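Local coordinates for thioredoxin domain-containing protein (Sinorhizobium meliloti, PDB 3U5R), which is of unknown function but, as a thioredoxin-fold member of the AhpC/TSA family, probably has antioxidant oxidoreductase activity, at residues Ala141-Asp146 and Val196-Cys201; Leu156-Gln161 and Gly175-Ala180; Ile67-Pro72 and Ala97-Asp102. All blocks are in the same frame, centred on the assembly; numbering follows the deposited sequence.

Contact 1: Ala141-Asp146 and Val196-Cys201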
loop_
_atom_site.group_PDB
_atom_site.type_symbol
_atom_site.label_atom_id
_atom_site.label_comp_id
_atom_site.label_asym_id
_atom_site.label_seq_id
_atom_site.Cartn_x
_atom_site.Cartn_y
_atom_site.Cartn_z
ATOM N N ALA A 141 7.013 7.594 -0.770
ATOM C CA ALA A 141 6.541 6.780 -1.885
ATOM C C ALA A 141 7.006 7.333 -3.230
ATOM O O ALA A 141 7.025 8.568 -3.457
ATOM C CB ALA A 141 4.963 6.658 -1.862
ATOM N N ALA A 142 7.381 6.426 -4.128
ATOM C CA ALA A 142 7.869 6.818 -5.456
ATOM C C ALA A 142 7.057 6.203 -6.613
ATOM O O ALA A 142 7.016 6.756 -7.679
ATOM C CB ALA A 142 9.338 6.426 -5.644
ATOM N N CYS A 143 6.423 5.048 -6.387
ATOM C CA CYS A 143 5.723 4.358 -7.477
ATOM C C CYS A 143 4.486 3.625 -6.948
ATOM O O CYS A 143 4.227 3.560 -5.707
ATOM C CB CYS A 143 6.698 3.332 -8.072
ATOM S SG CYS A 143 7.228 2.061 -6.876
ATOM N N THR A 144 3.700 3.054 -7.852
ATOM C CA THR A 144 2.535 2.262 -7.414
ATOM C C THR A 144 2.785 0.895 -8.017
ATOM O O THR A 144 3.016 0.813 -9.224
ATOM C CB THR A 144 1.200 2.871 -7.951
ATOM O OG1 THR A 144 1.268 2.906 -9.381
ATOM C CG2 THR A 144 0.961 4.350 -7.374
ATOM N N PRO A 145 2.698 -0.189 -7.228
ATOM C CA PRO A 145 2.379 -0.202 -5.823
ATOM C C PRO A 145 3.653 0.025 -5.020
ATOM O O PRO A 145 4.735 -0.414 -5.447
ATOM C CB PRO A 145 1.950 -1.622 -5.588
ATOM C CG PRO A 145 2.825 -2.464 -6.576
ATOM C CD PRO A 145 3.017 -1.535 -7.755
ATOM N N ASP A 146 3.534 0.674 -3.855
ATOM C CA ASP A 146 4.692 0.861 -2.939
ATOM C C ASP A 146 4.234 0.432 -1.554
ATOM O O ASP A 146 3.288 1.025 -1.018
ATOM C CB ASP A 146 5.097 2.357 -2.920
ATOM C CG ASP A 146 6.585 2.555 -2.647
ATOM O OD1 ASP A 146 7.214 1.628 -2.081
ATOM O OD2 ASP A 146 7.106 3.611 -3.048
ATOM N N VAL A 196 13.369 -6.978 -1.849
ATOM C CA VAL A 196 13.499 -6.458 -3.231
ATOM C C VAL A 196 12.610 -5.246 -3.415
ATOM O O VAL A 196 11.438 -5.297 -3.061
ATOM C CB VAL A 196 13.098 -7.549 -4.199
ATOM C CG1 VAL A 196 13.210 -7.029 -5.681
ATOM C CG2 VAL A 196 13.968 -8.879 -3.888
ATOM N N PRO A 197 13.129 -4.177 -4.018
ATOM C CA PRO A 197 12.315 -2.986 -4.206
ATOM C C PRO A 197 11.100 -3.267 -5.126
ATOM O O PRO A 197 11.238 -4.043 -6.061
ATOM C CB PRO A 197 13.255 -1.991 -4.905
ATOM C CG PRO A 197 14.693 -2.522 -4.605
ATOM C CD PRO A 197 14.573 -4.002 -4.378
ATOM N N SER A 198 9.942 -2.627 -4.884
ATOM C CA SER A 198 8.854 -2.845 -5.832
ATOM C C SER A 198 9.157 -1.992 -7.042
ATOM O O SER A 198 9.972 -1.066 -6.991
ATOM C CB SER A 198 7.485 -2.436 -5.243
ATOM O OG SER A 198 7.540 -1.082 -4.833
ATOM N N ILE A 199 8.465 -2.298 -8.125
ATOM C CA ILE A 199 8.549 -1.560 -9.371
ATOM C C ILE A 199 7.166 -1.188 -9.738
ATOM O O ILE A 199 6.249 -2.011 -9.598
ATOM C CB ILE A 199 9.029 -2.477 -10.474
ATOM C CG1 ILE A 199 10.418 -2.999 -10.111
ATOM C CG2 ILE A 199 9.042 -1.711 -11.869
ATOM C CD1 ILE A 199 11.536 -2.031 -10.417
ATOM N N GLY A 200 6.979 0.036 -10.211
ATOM C CA GLY A 200 5.667 0.363 -10.828
ATOM C C GLY A 200 5.674 1.635 -11.658
ATOM O O GLY A 200 6.710 2.183 -11.936
ATOM N N CYS A 201 4.495 2.145 -11.986
ATOM C CA CYS A 201 4.371 3.447 -12.536
ATOM C C CYS A 201 4.757 4.474 -11.492
ATOM O O CYS A 201 4.344 4.340 -10.331
ATOM C CB CYS A 201 2.912 3.644 -12.898
ATOM S SG CYS A 201 2.494 2.498 -14.338
HETATM O O HOH W 1 7.420 -0.844 -1.954
#
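P145 O and S198 OG meet at the cis-proline turn of the thioredoxin fold, where the peptide bond between T144 and P145 is cis and the chain bends away from strand 143-144. The S198 hydroxyl donates to P145 O over 2.9 Å, lying in the carbonyl plane with a C=O...OG angle of 147°. With chi1 at 57°, OG sits between the backbone N and the carbonyl carbon of its own residue, which turns it to the proline. A water lies 2.9 Å from S198 OG and close to D146 OD1, while the other carboxylate oxygen, OD2, accepts from A142 N at 3.0 Å in a nearly straight bond (168°). The aspartate thus ties the two arms of the turn together. With an alanine here in place of S198, P145 O would probably be left without its hydroxyl donor, and the water without one of its anchors. Farther along, T144 and C201 form an antiparallel hydrogen-bonded pair: T144 N donates to C201 O at 2.9 Å, joining strand 143-144 to strand 199-202, whose other neighbour is strand 27-28. Beside it, G200 lies so close to T144 O that a beta carbon would clash, and its CA makes a CH...O contact of 3.1 Å with that oxygen. C143 SG rests 3.8 Å from S198 OG.

Contact 2: Leu156-Gln161 and Gly175-Ala180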
loop_
_atom_site.group_PDB
_atom_site.type_symbol
_atom_site.label_atom_id
_atom_site.label_comp_id
_atom_site.label_asym_id
_atom_site.label_seq_id
_atom_site.Cartn_x
_atom_site.Cartn_y
_atom_site.Cartn_z
ATOM N N LEU A 156 9.185 0.962 10.619
ATOM C CA LEU A 156 9.176 0.261 9.311
ATOM C C LEU A 156 9.989 -1.025 9.349
ATOM O O LEU A 156 11.181 -1.007 9.693
ATOM C CB LEU A 156 9.721 1.166 8.208
ATOM C CG LEU A 156 9.728 0.638 6.750
ATOM C CD1 LEU A 156 8.302 0.519 6.191
ATOM C CD2 LEU A 156 10.547 1.613 5.854
ATOM N N VAL A 157 9.368 -2.157 9.019
ATOM C CA VAL A 157 10.060 -3.438 9.039
ATOM C C VAL A 157 10.176 -4.080 7.709
ATOM O O VAL A 157 11.027 -4.959 7.531
ATOM C CB VAL A 157 9.419 -4.465 9.990
ATOM C CG1 VAL A 157 9.681 -4.066 11.512
ATOM C CG2 VAL A 157 7.826 -4.607 9.756
ATOM N N TYR A 158 9.310 -3.697 6.756
ATOM C CA TYR A 158 9.480 -4.244 5.410
ATOM C C TYR A 158 9.053 -3.183 4.430
ATOM O O TYR A 158 8.034 -2.517 4.651
ATOM C CB TYR A 158 8.650 -5.552 5.199
ATOM C CG TYR A 158 8.702 -6.095 3.759
ATOM C CD1 TYR A 158 9.679 -7.029 3.397
ATOM C CD2 TYR A 158 7.802 -5.670 2.770
ATOM C CE1 TYR A 158 9.764 -7.553 2.071
ATOM C CE2 TYR A 158 7.858 -6.203 1.414
ATOM C CZ TYR A 158 8.836 -7.117 1.096
ATOM O OH TYR A 158 8.964 -7.619 -0.137
ATOM N N HIS A 159 9.853 -3.010 3.377
ATOM C CA HIS A 159 9.598 -2.041 2.342
ATOM C C HIS A 159 10.031 -2.703 1.051
ATOM O O HIS A 159 11.199 -2.936 0.808
ATOM C CB HIS A 159 10.316 -0.683 2.600
ATOM C CG HIS A 159 10.101 0.326 1.526
ATOM N ND1 HIS A 159 8.868 0.522 0.933
ATOM C CD2 HIS A 159 10.958 1.148 0.883
ATOM C CE1 HIS A 159 8.971 1.444 0.003
ATOM N NE2 HIS A 159 10.229 1.844 -0.041
ATOM N N GLY A 160 9.068 -3.099 0.227
ATOM C CA GLY A 160 9.461 -3.714 -1.052
ATOM C C GLY A 160 8.283 -4.406 -1.737
ATOM O O GLY A 160 7.123 -4.081 -1.492
ATOM N N GLN A 161 8.635 -5.310 -2.631
ATOM C CA GLN A 161 7.697 -5.984 -3.547
ATOM C C GLN A 161 6.660 -6.830 -2.799
ATOM O O GLN A 161 6.858 -7.401 -1.659
ATOM C CB GLN A 161 8.513 -6.839 -4.563
ATOM C CG GLN A 161 9.047 -8.166 -3.973
ATOM C CD GLN A 161 9.861 -8.971 -5.025
ATOM O OE1 GLN A 161 10.101 -8.489 -6.111
ATOM N NE2 GLN A 161 10.261 -10.150 -4.690
ATOM N N GLY A 175 1.780 -12.951 -3.423
ATOM C CA GLY A 175 1.988 -12.136 -2.234
ATOM C C GLY A 175 2.986 -12.720 -1.239
ATOM O O GLY A 175 3.064 -12.245 -0.103
ATOM N N ALA A 176 3.773 -13.716 -1.647
ATOM C CA ALA A 176 4.597 -14.463 -0.657
ATOM C C ALA A 176 5.609 -13.621 0.135
ATOM O O ALA A 176 5.736 -13.826 1.333
ATOM C CB ALA A 176 5.331 -15.714 -1.309
ATOM N N ASP A 177 6.291 -12.662 -0.503
ATOM C CA ASP A 177 7.237 -11.779 0.232
ATOM C C ASP A 177 6.535 -10.988 1.346
ATOM O O ASP A 177 6.995 -11.006 2.511
ATOM C CB ASP A 177 7.995 -10.805 -0.711
ATOM C CG ASP A 177 8.979 -11.529 -1.692
ATOM O OD1 ASP A 177 8.744 -12.699 -1.960
ATOM O OD2 ASP A 177 9.945 -10.922 -2.259
ATOM N N LEU A 178 5.422 -10.339 1.011
ATOM C CA LEU A 178 4.665 -9.584 2.017
ATOM C C LEU A 178 4.036 -10.480 3.051
ATOM O O LEU A 178 4.076 -10.185 4.242
ATOM C CB LEU A 178 3.563 -8.719 1.368
ATOM C CG LEU A 178 3.490 -7.260 1.635
ATOM C CD1 LEU A 178 2.068 -6.785 1.339
ATOM C CD2 LEU A 178 4.041 -6.798 2.980
ATOM N N ARG A 179 3.478 -11.603 2.613
ATOM C CA ARG A 179 2.924 -12.574 3.554
ATOM C C ARG A 179 3.963 -13.030 4.543
ATOM O O ARG A 179 3.714 -13.008 5.714
ATOM C CB ARG A 179 2.322 -13.772 2.827
ATOM C CG ARG A 179 1.007 -13.347 2.091
ATOM C CD ARG A 179 0.504 -14.536 1.121
ATOM N NE ARG A 179 -0.817 -14.257 0.532
ATOM C CZ ARG A 179 -1.985 -14.449 1.128
ATOM N NH1 ARG A 179 -2.093 -14.999 2.325
ATOM N NH2 ARG A 179 -3.093 -14.226 0.422
ATOM N N ALA A 180 5.133 -13.446 4.065
ATOM C CA ALA A 180 6.197 -13.859 4.982
ATOM C C ALA A 180 6.549 -12.755 6.006
ATOM O O ALA A 180 6.677 -13.040 7.203
ATOM C CB ALA A 180 7.467 -14.359 4.185
HETATM O O HOH W 2 11.232 -8.722 -1.097
#
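The ring of Y158 leans obliquely against L178, its CD2 lying 3.9 Å from L178 CD2, where helix 176-186 packs on strand 156-160, an outermost strand of the mixed five-stranded sheet of the thioredoxin fold. V157 and Y158 together face L149 in a classic beta bulge. The Y158 side chain, with CG anti to the backbone N (chi1 175°), reaches out until OH is 3.4 Å from D177 CB. This hydroxyl is gripped twice: it donates to Q161 O over 2.6 Å, in the carbonyl plane and on a lone pair, and accepts from a water that also donates to D177 OD2. D177 OD2 receives a second, direct bond from Q161 NE2 at 2.6 Å, nearly straight at 169°. The donor keeps OD2 close to its own amide plane, yet approaches the carboxylate from above, 45° out of plane. Two further partners fix the rotation of the amide: D164 OD1 for NE2 and R166 NH2 for OE1. G175 occupies the N-cap position, and the helix is under way at once, with R179 N bonded to G175 O at 2.8 Å.

Contact 3: Ile67-Pro72 and Ala97-Asp102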
loop_
_atom_site.group_PDB
_atom_site.type_symbol
_atom_site.label_atom_id
_atom_site.label_comp_id
_atom_site.label_asym_id
_atom_site.label_seq_id
_atom_site.Cartn_x
_atom_site.Cartn_y
_atom_site.Cartn_z
ATOM N N ILE A 67 -1.200 2.810 -4.080
ATOM C CA ILE A 67 -1.594 2.120 -5.287
ATOM C C ILE A 67 -2.286 3.096 -6.269
ATOM O O ILE A 67 -2.257 4.302 -6.075
ATOM C CB ILE A 67 -2.484 0.886 -4.952
ATOM C CG1 ILE A 67 -3.756 1.291 -4.201
ATOM C CG2 ILE A 67 -1.742 -0.086 -4.118
ATOM C CD1 ILE A 67 -4.693 0.095 -4.092
ATOM N N SER A 68 -2.945 2.552 -7.285
ATOM C CA SER A 68 -3.481 3.316 -8.372
ATOM C C SER A 68 -4.672 2.457 -8.932
ATOM O O SER A 68 -4.746 1.240 -8.669
ATOM C CB SER A 68 -2.391 3.499 -9.457
ATOM O OG SER A 68 -2.965 3.630 -10.762
ATOM N N ASN A 69 -5.608 3.105 -9.613
ATOM C CA ASN A 69 -6.710 2.406 -10.258
ATOM C C ASN A 69 -6.377 1.838 -11.653
ATOM O O ASN A 69 -7.115 0.961 -12.130
ATOM C CB ASN A 69 -7.936 3.351 -10.399
ATOM C CG ASN A 69 -8.475 3.781 -9.031
ATOM O OD1 ASN A 69 -8.366 3.008 -8.034
ATOM N ND2 ASN A 69 -8.972 5.004 -8.946
ATOM N N ARG A 70 -5.324 2.319 -12.300
ATOM C CA ARG A 70 -5.038 1.894 -13.670
ATOM C C ARG A 70 -3.598 1.469 -13.966
ATOM O O ARG A 70 -3.360 0.808 -14.975
ATOM C CB ARG A 70 -5.478 2.976 -14.686
ATOM C CG ARG A 70 -5.569 2.445 -16.191
ATOM C CD ARG A 70 -6.797 3.014 -17.025
ATOM N NE ARG A 70 -6.615 2.941 -18.500
ATOM C CZ ARG A 70 -6.815 1.856 -19.276
ATOM N NH1 ARG A 70 -7.210 0.695 -18.750
ATOM N NH2 ARG A 70 -6.620 1.923 -20.604
ATOM N N CYS A 71 -2.642 1.809 -13.104
ATOM C CA CYS A 71 -1.280 1.286 -13.262
ATOM C C CYS A 71 -1.240 -0.285 -13.510
ATOM O O CYS A 71 -1.749 -1.039 -12.711
ATOM C CB CYS A 71 -0.453 1.652 -11.993
ATOM S SG CYS A 71 1.134 0.779 -11.997
ATOM N N PRO A 72 -0.639 -0.789 -14.639
ATOM C CA PRO A 72 -0.507 -2.264 -14.908
ATOM C C PRO A 72 0.162 -3.056 -13.803
ATOM O O PRO A 72 -0.175 -4.233 -13.559
ATOM C CB PRO A 72 0.370 -2.346 -16.161
ATOM C CG PRO A 72 0.190 -1.008 -16.819
ATOM C CD PRO A 72 -0.033 0.012 -15.727
ATOM N N ALA A 97 -4.820 1.524 2.039
ATOM C CA ALA A 97 -4.346 1.883 0.722
ATOM C C ALA A 97 -4.565 3.332 0.394
ATOM O O ALA A 97 -5.572 3.882 0.791
ATOM C CB ALA A 97 -5.050 0.995 -0.365
ATOM N N ILE A 98 -3.679 3.941 -0.393
ATOM C CA ILE A 98 -3.728 5.381 -0.635
ATOM C C ILE A 98 -3.474 5.625 -2.140
ATOM O O ILE A 98 -2.550 5.067 -2.714
ATOM C CB ILE A 98 -2.646 6.148 0.190
ATOM C CG1 ILE A 98 -2.935 5.999 1.695
ATOM C CG2 ILE A 98 -2.635 7.666 -0.207
ATOM C CD1 ILE A 98 -1.733 6.452 2.600
ATOM N N ASN A 99 -4.306 6.422 -2.759
ATOM C CA ASN A 99 -4.099 6.765 -4.152
ATOM C C ASN A 99 -3.656 8.222 -4.120
ATOM O O ASN A 99 -4.492 9.114 -3.808
ATOM C CB ASN A 99 -5.425 6.619 -4.908
ATOM C CG ASN A 99 -5.275 6.866 -6.358
ATOM O OD1 ASN A 99 -4.629 7.856 -6.785
ATOM N ND2 ASN A 99 -5.820 5.947 -7.163
ATOM N N SER A 100 -2.386 8.488 -4.400
ATOM C CA SER A 100 -1.884 9.874 -4.390
ATOM C C SER A 100 -1.743 10.467 -5.770
ATOM O O SER A 100 -1.205 11.562 -5.892
ATOM C CB SER A 100 -0.498 9.989 -3.754
ATOM O OG SER A 100 -0.549 9.363 -2.521
ATOM N N ASN A 101 -2.243 9.768 -6.789
ATOM C CA ASN A 101 -2.022 10.218 -8.141
ATOM C C ASN A 101 -2.897 11.460 -8.515
ATOM O O ASN A 101 -4.076 11.566 -8.133
ATOM C CB ASN A 101 -2.270 9.073 -9.122
ATOM C CG ASN A 101 -1.105 8.087 -9.211
ATOM O OD1 ASN A 101 -1.205 7.087 -9.906
ATOM N ND2 ASN A 101 -0.016 8.351 -8.533
ATOM N N ASP A 102 -2.311 12.357 -9.300
ATOM C CA ASP A 102 -2.990 13.604 -9.666
ATOM C C ASP A 102 -4.199 13.319 -10.580
ATOM O O ASP A 102 -4.054 12.842 -11.729
ATOM C CB ASP A 102 -1.969 14.496 -10.338
ATOM C CG ASP A 102 -2.583 15.722 -11.037
ATOM O OD1 ASP A 102 -3.821 15.937 -11.052
ATOM O OD2 ASP A 102 -1.749 16.479 -11.610
HETATM O O HOH W 3 -0.803 6.434 -5.310
#
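The loop that carries C71 to the start of helix 72-75, the place where thioredoxin-fold redox enzymes commonly hold a reactive cysteine, is anchored here on the end of strand 93-99. I67 N donates to I98 O over 3.0 Å, the donor tilted 24° from the carbonyl plane, tying the chain at this point to strand 93-99, the parallel neighbour of strand 61-66. A water joins the two backbones as well, donating to I67 O and accepting from S100 N, each at 2.7 Å. The apolar share belongs to I67, whose CD1 touches A97 CB at 3.9 Å. Past it, the side chains of N69 and N99 cross at about a right angle, their amide planes well turned against each other, ND2 to ND2 3.7 Å, without bonding each other. Their polar ends look elsewhere: N99 ND2 to E109 OE1 and Y127 OH, N69 OD1 to the same tyrosine. N99 CG stands anti to the backbone N (chi1 -176°), which carries the amide over to S68 CA, while its OD1 accepts from N101 N in an Asx turn. S68 OG takes backbone N-H groups from both R70 and C71, the latter at 3.0 Å and 171°, and also bonds E109 OE2. This ST turn and ST motif shape the approach to the N-cap residue C71, within the beta-alpha-beta crossover of a thioredoxin fold.

Overall arrangement
Contacts 1 and 3 converge on one spot, their centres about 11 Å apart: C71 SG lies 3.2 Å from C201 SG and 3.4 Å from T144 O, so the cysteine before helix 72-75 faces both the cis-proline turn and strand 199-202. That is probably the redox-active region, as in thioredoxin-fold relatives. Contact 2 is nested along the chain inside the loop closed by contact 1, with centres about 12 Å apart, and the two are joined by a probable hydrogen bond between Q161 N and V196 O at 2.8 Å. Contacts 2 and 3 do not touch, their nearest atoms being about 9 Å apart, though both reach the same five-stranded sheet.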